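Local structure of titin (Homo sapiens, 3LCY) at residues Arg11-Lys15 with Glu90-Lys94; Ala25-Ile31 with Arg61-Val67; Glu111-Val117 with Leu190-Asp196. The protein probably serves as an elastic scaffold of the muscle sarcomere, in whose A-band region this pair of immunoglobulin domains lies. All coordinates share one frame; numbering follows the deposited sequence.

Contact 1 of 3, residues Arg11-Lys15 with Glu90-Lys94; sequences RKEMK and ETSSK
Met14 lies against Thr91 and Ser93, the two residues of strand 90-94 whose side chains point toward the loop 11-15. Its backbone N gives a nearly straight hydrogen bond to Thr91 OG1 (3.0 Å, 165° at the hydrogen). The hydroxyl gets there because OG1 stands opposite the backbone N of its own residue (chi1 171°), which leaves CG2 to approach Met14 CG. The two side chains meet at about a right angle. Beyond CB, which is 3.5 Å from Ser93 OG, the methionine bends at its last torsion and brings CE within 3.6 Å of the same oxygen. Ser93 OG in turn donates to Lys15 O at 3.0 Å, arriving from above the carbonyl plane. One threonine and one serine hydroxyl thus tie down the backbone of a loop that makes no regular sheet bonding with this part of the strand. Farther out, Met14 is packed on Leu27, Cys29 and Cys80, while the backbone of Thr91 and Ser93 is bonded to strand 76-83. Upstream, Arg11 and Lys12 form a classic beta bulge facing Gln30. This is the A-to-A' crossing of an I-set immunoglobulin domain, where the first strand leaves one sheet of the sandwich for the other.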
loop_
_atom_site.group_PDB
_atom_site.type_symbol
_atom_site.label_atom_id
_atom_site.label_comp_id
_atom_site.label_asym_id
_atom_site.label_seq_id
_atom_site.Cartn_x
_atom_site.Cartn_y
_atom_site.Cartn_z
ATOM N N ARG A 11 -19.962 -18.019 -11.734
ATOM C CA ARG A 11 -20.937 -17.340 -12.582
ATOM C C ARG A 11 -20.389 -15.963 -12.886
ATOM O O ARG A 11 -20.380 -15.523 -14.017
ATOM C CB ARG A 11 -22.283 -17.236 -11.895
ATOM C CG ARG A 11 -23.073 -18.497 -11.961
ATOM C CD ARG A 11 -23.727 -18.635 -13.302
ATOM N NE ARG A 11 -24.334 -19.943 -13.482
ATOM C CZ ARG A 11 -25.557 -20.262 -13.087
ATOM N NH1 ARG A 11 -26.315 -19.383 -12.464
ATOM N NH2 ARG A 11 -26.017 -21.471 -13.305
ATOM N N LYS A 12 -19.918 -15.302 -11.848
ATOM C CA LYS A 12 -19.278 -14.015 -11.944
ATOM C C LYS A 12 -17.997 -14.133 -11.151
ATOM O O LYS A 12 -18.017 -14.455 -9.986
ATOM C CB LYS A 12 -20.182 -12.935 -11.369
ATOM C CG LYS A 12 -19.622 -11.534 -11.408
ATOM C CD LYS A 12 -18.974 -11.148 -10.087
ATOM C CE LYS A 12 -18.221 -9.832 -10.201
ATOM N NZ LYS A 12 -17.494 -9.475 -8.969
ATOM N N GLU A 13 -16.873 -13.901 -11.799
ATOM C CA GLU A 13 -15.589 -13.951 -11.129
ATOM C C GLU A 13 -15.302 -12.651 -10.408
ATOM O O GLU A 13 -15.889 -11.635 -10.705
ATOM C CB GLU A 13 -14.488 -14.260 -12.124
ATOM C CG GLU A 13 -14.249 -13.185 -13.122
ATOM C CD GLU A 13 -13.085 -13.500 -13.986
ATOM O OE1 GLU A 13 -12.956 -14.670 -14.376
ATOM O OE2 GLU A 13 -12.289 -12.593 -14.266
ATOM N N MET A 14 -14.384 -12.685 -9.464
ATOM C CA MET A 14 -14.029 -11.489 -8.730
ATOM C C MET A 14 -13.395 -10.454 -9.627
ATOM O O MET A 14 -12.679 -10.776 -10.554
ATOM C CB MET A 14 -13.100 -11.809 -7.575
ATOM C CG MET A 14 -13.792 -12.394 -6.396
ATOM S SD MET A 14 -12.723 -12.460 -4.998
ATOM C CE MET A 14 -13.095 -10.912 -4.232
ATOM N N LYS A 15 -13.680 -9.201 -9.333
ATOM C CA LYS A 15 -13.177 -8.104 -10.110
ATOM C C LYS A 15 -12.400 -7.161 -9.241
ATOM O O LYS A 15 -12.614 -7.079 -8.052
ATOM C CB LYS A 15 -14.332 -7.325 -10.724
ATOM C CG LYS A 15 -15.159 -8.096 -11.677
ATOM C CD LYS A 15 -14.398 -8.429 -12.923
ATOM C CE LYS A 15 -15.183 -9.399 -13.759
ATOM N NZ LYS A 15 -14.619 -9.533 -15.110
ATOM N N GLU A 90 -11.495 -21.482 -7.307
ATOM C CA GLU A 90 -10.810 -20.339 -6.735
ATOM C C GLU A 90 -10.912 -19.091 -7.612
ATOM O O GLU A 90 -10.874 -19.177 -8.832
ATOM C CB GLU A 90 -9.348 -20.707 -6.497
ATOM C CG GLU A 90 -8.411 -19.541 -6.360
ATOM C CD GLU A 90 -6.971 -19.981 -6.273
ATOM O OE1 GLU A 90 -6.712 -21.046 -5.691
ATOM O OE2 GLU A 90 -6.098 -19.257 -6.786
ATOM N N THR A 91 -11.042 -17.931 -6.982
ATOM C CA THR A 91 -11.128 -16.672 -7.712
ATOM C C THR A 91 -10.500 -15.534 -6.913
ATOM O O THR A 91 -10.728 -15.406 -5.709
ATOM C CB THR A 91 -12.582 -16.318 -8.063
ATOM O OG1 THR A 91 -12.635 -14.983 -8.578
ATOM C CG2 THR A 91 -13.465 -16.416 -6.831
ATOM N N SER A 92 -9.708 -14.712 -7.592
ATOM C CA SER A 92 -8.973 -13.644 -6.925
ATOM C C SER A 92 -9.067 -12.316 -7.667
ATOM O O SER A 92 -9.217 -12.281 -8.888
ATOM C CB SER A 92 -7.505 -14.039 -6.760
ATOM O OG SER A 92 -7.383 -15.277 -6.083
ATOM N N SER A 93 -8.973 -11.227 -6.913
ATOM C CA SER A 93 -8.950 -9.886 -7.480
ATOM C C SER A 93 -8.219 -8.960 -6.515
ATOM O O SER A 93 -7.899 -9.357 -5.394
ATOM C CB SER A 93 -10.370 -9.381 -7.746
ATOM O OG SER A 93 -11.057 -9.120 -6.535
ATOM N N LYS A 94 -7.947 -7.735 -6.945
ATOM C CA LYS A 94 -7.180 -6.808 -6.122
ATOM C C LYS A 94 -7.992 -5.616 -5.635
ATOM O O LYS A 94 -8.954 -5.196 -6.278
ATOM C CB LYS A 94 -5.941 -6.319 -6.872
ATOM C CG LYS A 94 -4.884 -7.385 -7.080
ATOM C CD LYS A 94 -3.715 -6.842 -7.879
ATOM C CE LYS A 94 -2.618 -7.882 -8.021
ATOM N NZ LYS A 94 -1.540 -7.427 -8.941
#

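Contact 2 of 3, residues Ala25-Ile31 with Arg61-Val67; sequences AQLSCQI and RTHTLTV
Leu27 and Val67 meet through CD1 and CG2 at 4.0 Å, the closest approach between aliphatic side chains on the buried face of this antiparallel pair. Ala25 and Leu65 lie on the same face, which looks into the domain: Leu27 and Leu65 both touch Tyr78, and Ala25 touches Leu95 of strand 88-103. Farther along, Cys29 SG lies at the edge of the His63 ring.

The imidazole marks where this face turns polar. Its NE2 donates to Ile31 O (3.2 Å, 154° at the hydrogen), in the carbonyl plane and on a lone pair, and ND1 is bonded to Ser58 OG, so partners at both nitrogens fix the rotation of the ring. Ile31 CB lies in the ring plane at its edge, whereas Arg61 O lies above one face, offset toward the rim.

Between the strands, Ala25-Val67, Leu27-Leu65 and Cys29-His63 are hydrogen-bonded pairs, and Ile31 N to Arg61 O (3.0 Å) extends the run.

On the other face, Ser28 OG and Thr64 OG1 share a hydrogen bond of 3.1 Å. With chi1 at -176° the serine hydroxyl lies beside its own carbonyl carbon and is turned across to the threonine, and Thr62 CG2 also packs against it at 3.4 Å. Gln30 runs alongside Thr62, and Gln26 lies beside Thr66 in the same way.

The alternation of residues therefore gives the pair one oily face for the sandwich interior and one hydroxyl- and amide-bearing outer face, with the buried histidine held by hydrogen bonds at both ring nitrogens.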
loop_
_atom_site.group_PDB
_atom_site.type_symbol
_atom_site.label_atom_id
_atom_site.label_comp_id
_atom_site.label_asym_id
_atom_site.label_seq_id
_atom_site.Cartn_x
_atom_site.Cartn_y
_atom_site.Cartn_z
ATOM N N ALA A 25 -14.698 -1.636 1.581
ATOM C CA ALA A 25 -14.484 -2.189 0.251
ATOM C C ALA A 25 -15.220 -3.515 0.112
ATOM O O ALA A 25 -15.039 -4.423 0.923
ATOM C CB ALA A 25 -13.000 -2.374 -0.015
ATOM N N GLN A 26 -16.060 -3.614 -0.913
ATOM C CA GLN A 26 -16.809 -4.840 -1.169
ATOM C C GLN A 26 -16.212 -5.639 -2.320
ATOM O O GLN A 26 -16.209 -5.191 -3.466
ATOM C CB GLN A 26 -18.282 -4.530 -1.457
ATOM C CG GLN A 26 -19.124 -4.281 -0.214
ATOM C CD GLN A 26 -20.579 -3.998 -0.539
ATOM O OE1 GLN A 26 -21.433 -4.881 -0.441
ATOM N NE2 GLN A 26 -20.870 -2.761 -0.927
ATOM N N LEU A 27 -15.702 -6.825 -2.006
ATOM C CA LEU A 27 -15.209 -7.737 -3.031
ATOM C C LEU A 27 -16.191 -8.890 -3.179
ATOM O O LEU A 27 -16.382 -9.677 -2.252
ATOM C CB LEU A 27 -13.816 -8.259 -2.679
ATOM C CG LEU A 27 -12.723 -7.203 -2.501
ATOM C CD1 LEU A 27 -12.399 -7.006 -1.026
ATOM C CD2 LEU A 27 -11.471 -7.587 -3.279
ATOM N N SER A 28 -16.820 -8.987 -4.345
ATOM C CA SER A 28 -17.887 -9.961 -4.539
ATOM C C SER A 28 -17.653 -10.893 -5.724
ATOM O O SER A 28 -16.896 -10.579 -6.643
ATOM C CB SER A 28 -19.230 -9.245 -4.699
ATOM O OG SER A 28 -20.295 -10.173 -4.804
ATOM N N CYS A 29 -18.319 -12.043 -5.690
ATOM C CA CYS A 29 -18.257 -13.010 -6.777
ATOM C C CYS A 29 -19.441 -13.966 -6.684
ATOM O O CYS A 29 -20.027 -14.138 -5.614
ATOM C CB CYS A 29 -16.945 -13.795 -6.729
ATOM S SG CYS A 29 -16.788 -14.889 -5.301
ATOM N N GLN A 30 -19.798 -14.639 -7.766
ATOM C CA GLN A 30 -20.835 -15.646 -7.743
ATOM C C GLN A 30 -20.352 -17.011 -8.091
ATOM O O GLN A 30 -19.869 -17.221 -9.142
ATOM C CB GLN A 30 -21.883 -15.312 -8.749
ATOM C CG GLN A 30 -22.297 -13.954 -8.734
ATOM C CD GLN A 30 -23.677 -13.841 -9.152
ATOM O OE1 GLN A 30 -24.290 -14.807 -9.502
ATOM N NE2 GLN A 30 -24.201 -12.661 -9.107
ATOM N N ILE A 31 -20.539 -17.944 -7.190
ATOM C CA ILE A 31 -20.186 -19.323 -7.375
ATOM C C ILE A 31 -21.334 -20.228 -6.973
ATOM O O ILE A 31 -21.872 -20.123 -5.916
ATOM C CB ILE A 31 -18.976 -19.665 -6.562
ATOM C CG1 ILE A 31 -17.861 -18.679 -6.850
ATOM C CG2 ILE A 31 -18.525 -21.013 -6.870
ATOM C CD1 ILE A 31 -16.815 -18.601 -5.831
ATOM N N ARG A 61 -25.048 -18.179 -3.296
ATOM C CA ARG A 61 -24.726 -17.909 -4.688
ATOM C C ARG A 61 -23.759 -16.734 -4.832
ATOM O O ARG A 61 -22.761 -16.820 -5.525
ATOM C CB ARG A 61 -25.992 -17.653 -5.500
ATOM C CG ARG A 61 -26.976 -18.787 -5.448
ATOM C CD ARG A 61 -28.251 -18.461 -6.192
ATOM N NE ARG A 61 -28.200 -18.851 -7.596
ATOM C CZ ARG A 61 -28.081 -17.994 -8.602
ATOM N NH1 ARG A 61 -27.998 -16.695 -8.363
ATOM N NH2 ARG A 61 -28.047 -18.435 -9.849
ATOM N N THR A 62 -24.068 -15.636 -4.157
ATOM C CA THR A 62 -23.243 -14.451 -4.227
ATOM C C THR A 62 -22.449 -14.317 -2.960
ATOM O O THR A 62 -23.004 -14.284 -1.880
ATOM C CB THR A 62 -24.082 -13.194 -4.404
ATOM O OG1 THR A 62 -24.914 -13.343 -5.545
ATOM C CG2 THR A 62 -23.186 -12.003 -4.608
ATOM N N HIS A 63 -21.139 -14.236 -3.102
ATOM C CA HIS A 63 -20.282 -14.142 -1.941
ATOM C C HIS A 63 -19.488 -12.853 -1.922
ATOM O O HIS A 63 -18.719 -12.569 -2.818
ATOM C CB HIS A 63 -19.390 -15.366 -1.895
ATOM C CG HIS A 63 -20.074 -16.594 -2.392
ATOM N ND1 HIS A 63 -21.166 -17.137 -1.758
ATOM C CD2 HIS A 63 -19.856 -17.360 -3.483
ATOM C CE1 HIS A 63 -21.581 -18.192 -2.427
ATOM N NE2 HIS A 63 -20.801 -18.352 -3.475
ATOM N N THR A 64 -19.683 -12.091 -0.860
ATOM C CA THR A 64 -19.061 -10.802 -0.714
ATOM C C THR A 64 -18.236 -10.682 0.543
ATOM O O THR A 64 -18.666 -11.049 1.611
ATOM C CB THR A 64 -20.112 -9.669 -0.709
ATOM O OG1 THR A 64 -20.965 -9.797 -1.840
ATOM C CG2 THR A 64 -19.444 -8.325 -0.774
ATOM N N LEU A 65 -17.037 -10.152 0.386
ATOM C CA LEU A 65 -16.159 -9.830 1.503
ATOM C C LEU A 65 -16.080 -8.318 1.652
ATOM O O LEU A 65 -15.850 -7.602 0.678
ATOM C CB LEU A 65 -14.759 -10.405 1.278
ATOM C CG LEU A 65 -13.686 -9.944 2.270
ATOM C CD1 LEU A 65 -14.009 -10.423 3.675
ATOM C CD2 LEU A 65 -12.302 -10.418 1.848
ATOM N N THR A 66 -16.284 -7.829 2.864
ATOM C CA THR A 66 -16.224 -6.403 3.096
ATOM C C THR A 66 -15.018 -6.094 3.944
ATOM O O THR A 66 -14.878 -6.610 5.042
ATOM C CB THR A 66 -17.470 -5.895 3.829
ATOM O OG1 THR A 66 -18.634 -6.178 3.052
ATOM C CG2 THR A 66 -17.377 -4.397 4.057
ATOM N N VAL A 67 -14.152 -5.235 3.433
ATOM C CA VAL A 67 -12.962 -4.862 4.168
ATOM C C VAL A 67 -13.079 -3.420 4.605
ATOM O O VAL A 67 -13.303 -2.539 3.789
ATOM C CB VAL A 67 -11.699 -4.996 3.302
ATOM C CG1 VAL A 67 -10.468 -4.565 4.080
ATOM C CG2 VAL A 67 -11.549 -6.413 2.791
#

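Contact 3 of 3, residues Glu111-Val117 with Leu190-Asp196; sequences EKYYGAV and LDVEIQD
Tyr113 and Gly115 are joined to strand 190-195 in parallel, although each of the other pairings in this five-stranded sheet is antiparallel. The carbonyl of Glu111 accepts from Asp191 N, Tyr113 bonds through its N to Asp191 O (2.8 Å) and through its O to Glu193 N (3.0 Å), and Gly115 repeats the pattern with Glu193 O and Gln195 N. The short strand axes diverge by 28°.

On the face of Lys112 and Tyr114, Lys112 lies alongside Asp191 and Glu193, all pointing the same way. A bend at its third torsion (chi3 63°) carries NZ past the aspartate toward Glu193 OE2, a long salt bridge of 3.6 Å; NZ also makes a weak hydrogen bond to Tyr114 OH. The Tyr114 ring rests against Glu193 CB through CD1 at 3.7 Å, its plane 42° from that of the carboxylate, and Gln195 crosses it obliquely with OE1 near Tyr114 CB.

On the opposite face, the Tyr113 ring meets Leu190 CD2 through CE2 (3.7 Å), while its hydroxyl is bonded to the backbone of Lys110. Ile194 CG2 lies 3.5 Å from Gly115 O. Leu190 and Val192 continue inward to Leu123 and Leu121 of strand 121-130.

Such a parallel edge strand beside the last strand is the A'-G pairing characteristic of I-set immunoglobulin domains.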
loop_
_atom_site.group_PDB
_atom_site.type_symbol
_atom_site.label_atom_id
_atom_site.label_comp_id
_atom_site.label_asym_id
_atom_site.label_seq_id
_atom_site.Cartn_x
_atom_site.Cartn_y
_atom_site.Cartn_z
ATOM N N GLU A 111 12.176 19.086 12.251
ATOM C CA GLU A 111 12.533 20.274 11.483
ATOM C C GLU A 111 13.951 20.184 10.936
ATOM O O GLU A 111 14.212 20.538 9.791
ATOM C CB GLU A 111 12.402 21.531 12.342
ATOM C CG GLU A 111 12.683 22.819 11.585
ATOM C CD GLU A 111 12.957 23.992 12.507
ATOM O OE1 GLU A 111 13.205 25.105 12.000
ATOM O OE2 GLU A 111 12.928 23.805 13.742
ATOM N N LYS A 112 14.866 19.712 11.773
ATOM C CA LYS A 112 16.277 19.660 11.418
ATOM C C LYS A 112 16.836 18.249 11.530
ATOM O O LYS A 112 16.490 17.505 12.445
ATOM C CB LYS A 112 17.084 20.600 12.315
ATOM C CG LYS A 112 16.731 22.067 12.138
ATOM C CD LYS A 112 17.651 22.951 12.964
ATOM C CE LYS A 112 19.094 22.815 12.511
ATOM N NZ LYS A 112 19.994 23.694 13.307
ATOM N N TYR A 113 17.702 17.888 10.592
ATOM C CA TYR A 113 18.387 16.603 10.643
ATOM C C TYR A 113 19.891 16.814 10.577
ATOM O O TYR A 113 20.368 17.706 9.875
ATOM C CB TYR A 113 17.916 15.686 9.516
ATOM C CG TYR A 113 16.508 15.173 9.709
ATOM C CD1 TYR A 113 16.263 14.041 10.476
ATOM C CD2 TYR A 113 15.426 15.818 9.127
ATOM C CE1 TYR A 113 14.980 13.565 10.658
ATOM C CE2 TYR A 113 14.138 15.349 9.304
ATOM C CZ TYR A 113 13.922 14.223 10.069
ATOM O OH TYR A 113 12.640 13.754 10.246
ATOM N N TYR A 114 20.635 15.994 11.308
ATOM C CA TYR A 114 22.074 16.192 11.430
ATOM C C TYR A 114 22.884 15.026 10.882
ATOM O O TYR A 114 22.677 13.873 11.264
ATOM C CB TYR A 114 22.452 16.442 12.890
ATOM C CG TYR A 114 21.816 17.677 13.480
ATOM C CD1 TYR A 114 22.498 18.885 13.513
ATOM C CD2 TYR A 114 20.531 17.636 14.000
ATOM C CE1 TYR A 114 21.919 20.015 14.052
ATOM C CE2 TYR A 114 19.942 18.759 14.538
ATOM C CZ TYR A 114 20.642 19.946 14.563
ATOM O OH TYR A 114 20.063 21.073 15.100
ATOM N N GLY A 115 23.840 15.332 10.017
ATOM C CA GLY A 115 24.704 14.322 9.442
ATOM C C GLY A 115 26.158 14.558 9.803
ATOM O O GLY A 115 26.646 15.667 9.673
ATOM N N ALA A 116 26.848 13.521 10.267
ATOM C CA ALA A 116 28.256 13.642 10.634
ATOM C C ALA A 116 29.098 13.860 9.386
ATOM O O ALA A 116 28.829 13.270 8.346
ATOM C CB ALA A 116 28.716 12.414 11.376
ATOM N N VAL A 117 30.119 14.700 9.480
ATOM C CA VAL A 117 30.950 14.960 8.317
ATOM C C VAL A 117 31.674 13.711 7.853
ATOM O O VAL A 117 32.282 13.000 8.642
ATOM C CB VAL A 117 31.996 16.055 8.595
ATOM C CG1 VAL A 117 32.601 16.555 7.297
ATOM C CG2 VAL A 117 31.378 17.192 9.367
ATOM N N LEU A 190 13.067 19.907 5.031
ATOM C CA LEU A 190 13.984 19.383 6.036
ATOM C C LEU A 190 15.265 20.204 6.061
ATOM O O LEU A 190 15.949 20.333 5.047
ATOM C CB LEU A 190 14.317 17.915 5.750
ATOM C CG LEU A 190 13.184 16.885 5.710
ATOM C CD1 LEU A 190 12.263 17.109 4.524
ATOM C CD2 LEU A 190 13.763 15.483 5.662
ATOM N N ASP A 191 15.585 20.761 7.224
ATOM C CA ASP A 191 16.798 21.548 7.379
ATOM C C ASP A 191 17.962 20.646 7.776
ATOM O O ASP A 191 17.978 20.086 8.870
ATOM C CB ASP A 191 16.600 22.643 8.427
ATOM C CG ASP A 191 17.627 23.747 8.313
ATOM O OD1 ASP A 191 18.095 24.007 7.183
ATOM O OD2 ASP A 191 17.964 24.357 9.349
ATOM N N VAL A 192 18.933 20.507 6.881
ATOM C CA VAL A 192 20.071 19.628 7.123
ATOM C C VAL A 192 21.310 20.394 7.574
ATOM O O VAL A 192 21.693 21.394 6.965
ATOM C CB VAL A 192 20.421 18.798 5.872
ATOM C CG1 VAL A 192 21.739 18.074 6.068
ATOM C CG2 VAL A 192 19.306 17.811 5.560
ATOM N N GLU A 193 21.942 19.919 8.637
ATOM C CA GLU A 193 23.136 20.548 9.172
ATOM C C GLU A 193 24.254 19.513 9.251
ATOM O O GLU A 193 24.016 18.377 9.637
ATOM C CB GLU A 193 22.847 21.119 10.557
ATOM C CG GLU A 193 23.763 22.250 10.971
ATOM C CD GLU A 193 23.374 23.580 10.358
ATOM O OE1 GLU A 193 24.248 24.241 9.769
ATOM O OE2 GLU A 193 22.198 23.967 10.465
ATOM N N ILE A 194 25.471 19.901 8.885
ATOM C CA ILE A 194 26.602 18.978 8.925
ATOM C C ILE A 194 27.535 19.296 10.091
ATOM O O ILE A 194 28.000 20.419 10.233
ATOM C CB ILE A 194 27.397 19.008 7.614
ATOM C CG1 ILE A 194 26.449 18.956 6.419
ATOM C CG2 ILE A 194 28.377 17.855 7.562
ATOM C CD1 ILE A 194 25.574 17.733 6.389
ATOM N N GLN A 195 27.804 18.291 10.921
ATOM C CA GLN A 195 28.671 18.445 12.084
ATOM C C GLN A 195 29.990 17.713 11.933
ATOM O O GLN A 195 30.006 16.527 11.620
ATOM C CB GLN A 195 27.989 17.865 13.323
ATOM C CG GLN A 195 26.900 18.697 13.944
ATOM C CD GLN A 195 26.108 17.902 14.966
ATOM O OE1 GLN A 195 25.786 16.737 14.740
ATOM N NE2 GLN A 195 25.796 18.526 16.094
ATOM N N ASP A 196 31.085 18.421 12.185
ATOM C CA ASP A 196 32.420 17.848 12.116
ATOM C C ASP A 196 32.527 16.775 13.191
ATOM O O ASP A 196 32.387 17.072 14.371
ATOM C CB ASP A 196 33.472 18.931 12.383
ATOM C CG ASP A 196 34.146 19.443 11.117
ATOM O OD1 ASP A 196 33.595 19.299 10.016
ATOM O OD2 ASP A 196 35.247 20.006 11.225
#

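How the contacts relate
Contacts 1 and 2 belong to the first immunoglobulin domain and contact 3 to the second. Along the chain, contact 2 is nested within the loop that contact 1 closes, and their centres are about 9 Å apart. They touch directly: Lys12 NZ probably bonds to Ser28 O and Arg11 N to Gln30 O, so the loop 11-15 bridges the sheet of strands 24-34 and 62-68 and the sheet that holds strand 88-103. Contact 3 follows in series, its centre about 51 Å from either of the others, on the opposite side of the chain's centre. The long strand 88-103 runs on toward the second domain and pairs with strand 121-130, so the two domains follow each other end to end.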